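Local coordinates for cytosolic phospholipase A2 delta (Homo sapiens, PDB 5IZ5), which hydrolyses the sn-2 ester of glycerophospholipids in a calcium-dependent manner, preferring linoleic acid at that position, at residues B[331-336]-B[365-369]. The protein carries 3 engineered substitutions. Coordinates in Å, arbitrary orientation, origin at the centre of the assembly. Residue numbers count along the deposited sequence, not the author numbering.
Sequences ATGGGA and SGSTW
This is the buried active-site contact of the catalytic domain. A glycine-rich loop between strand 327-331 and helix 335-351 packs against the nucleophile elbow between strand 360-363 and helix 367-375. The two strands run parallel and adjacent. CA of Gly333 is 4.8 Å from CA of Ser365, and CA of Gly335 is 4.0 Å from CA of Gly366. Ser365, the nucleophile, has the strained backbone of such an elbow (phi 51°, psi -132°). Its OG hydrogen-bonds Asp651, the proposed proton acceptor of the Ser-Asp dyad. Gly334 and Gly335 also have positive phi (138° and 43°). At Gly366 a side chain would clash with Gly335 O; its CA lies 3.5 Å from that oxygen in a CA-H...O contact. Ser367, chi1 m, donates from OG to Thr332 O at 2.6 Å. Thr368 OG1 donates a hydrogen bond to Ser365 O (2.6 Å). The Trp369 indole, chi1 m, brings CZ3 to 3.6 Å from Ala336 N, and its NE1 is hydrogen-bonded to Ser532 OG. One water accepts from Gly335 N (2.8 Å) and donates to Ser365 OG (2.4 Å). Gly334 and Gly335 bind substrate, so the water beside their amides is consistent with an oxyanion hole facing the nucleophile.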
loop_
_atom_site.group_PDB
_atom_site.type_symbol
_atom_site.label_atom_id
_atom_site.label_comp_id
_atom_site.label_asym_id
_atom_site.label_seq_id
_atom_site.Cartn_x
_atom_site.Cartn_y
_atom_site.Cartn_z
ATOM N N ALA B 331 0.858 -5.153 -17.520
ATOM C CA ALA B 331 -0.111 -6.243 -17.548
ATOM C C ALA B 331 -1.264 -5.924 -16.611
ATOM O O ALA B 331 -1.064 -5.295 -15.565
ATOM C CB ALA B 331 0.556 -7.549 -17.148
ATOM N N THR B 332 -2.467 -6.356 -16.995
ATOM C CA THR B 332 -3.661 -6.173 -16.176
ATOM C C THR B 332 -3.897 -7.437 -15.357
ATOM O O THR B 332 -3.109 -8.388 -15.397
ATOM C CB THR B 332 -4.918 -5.915 -17.043
ATOM O OG1 THR B 332 -5.276 -7.111 -17.755
ATOM C CG2 THR B 332 -4.694 -4.782 -18.026
ATOM N N GLY B 333 -5.019 -7.460 -14.645
ATOM C CA GLY B 333 -5.413 -8.636 -13.893
ATOM C C GLY B 333 -6.217 -9.638 -14.695
ATOM O O GLY B 333 -6.481 -9.442 -15.884
ATOM N N GLY B 334 -6.611 -10.710 -14.012
ATOM C CA GLY B 334 -7.446 -11.773 -14.567
ATOM C C GLY B 334 -7.001 -13.164 -14.166
ATOM O O GLY B 334 -6.927 -14.057 -15.012
ATOM N N GLY B 335 -6.711 -13.358 -12.880
ATOM C CA GLY B 335 -6.392 -14.682 -12.339
ATOM C C GLY B 335 -5.456 -15.528 -13.188
ATOM O O GLY B 335 -4.493 -15.014 -13.754
ATOM N N ALA B 336 -5.748 -16.824 -13.279
ATOM C CA ALA B 336 -4.932 -17.770 -14.052
ATOM C C ALA B 336 -4.934 -17.482 -15.551
ATOM O O ALA B 336 -4.002 -17.866 -16.260
ATOM C CB ALA B 336 -5.388 -19.199 -13.808
ATOM N N SER B 365 -2.648 -8.296 -9.725
ATOM C CA SER B 365 -3.482 -9.493 -9.595
ATOM C C SER B 365 -2.811 -10.758 -10.183
ATOM O O SER B 365 -1.646 -10.995 -9.875
ATOM C CB SER B 365 -4.871 -9.236 -10.169
ATOM O OG SER B 365 -5.835 -9.974 -9.407
ATOM N N GLY B 366 -3.510 -11.558 -11.005
ATOM C CA GLY B 366 -2.957 -12.802 -11.575
ATOM C C GLY B 366 -1.660 -12.675 -12.358
ATOM O O GLY B 366 -0.889 -13.639 -12.446
ATOM N N SER B 367 -1.418 -11.504 -12.942
ATOM C CA SER B 367 -0.155 -11.246 -13.643
ATOM C C SER B 367 1.058 -11.331 -12.718
ATOM O O SER B 367 2.142 -11.728 -13.165
ATOM C CB SER B 367 -0.171 -9.871 -14.308
ATOM O OG SER B 367 -0.998 -9.895 -15.450
ATOM N N THR B 368 0.871 -10.980 -11.439
ATOM C CA THR B 368 1.960 -11.031 -10.455
ATOM C C THR B 368 2.420 -12.456 -10.181
ATOM O O THR B 368 3.547 -12.657 -9.724
ATOM C CB THR B 368 1.593 -10.380 -9.092
ATOM O OG1 THR B 368 0.555 -11.128 -8.446
ATOM C CG2 THR B 368 1.158 -8.928 -9.266
ATOM N N TRP B 369 1.561 -13.441 -10.446
ATOM C CA TRP B 369 1.934 -14.841 -10.249
ATOM C C TRP B 369 3.003 -15.253 -11.252
ATOM O O TRP B 369 3.950 -15.960 -10.904
ATOM C CB TRP B 369 0.730 -15.783 -10.383
ATOM C CG TRP B 369 -0.449 -15.427 -9.518
ATOM C CD1 TRP B 369 -0.469 -14.561 -8.461
ATOM C CD2 TRP B 369 -1.772 -15.956 -9.629
ATOM N NE1 TRP B 369 -1.732 -14.492 -7.926
ATOM C CE2 TRP B 369 -2.549 -15.347 -8.619
ATOM C CE3 TRP B 369 -2.383 -16.880 -10.499
ATOM C CZ2 TRP B 369 -3.904 -15.635 -8.446
ATOM C CZ3 TRP B 369 -3.731 -17.164 -10.330
ATOM C CH2 TRP B 369 -4.480 -16.542 -9.309
HETATM O O HOH W 1 -7.004 -11.139 -11.158
#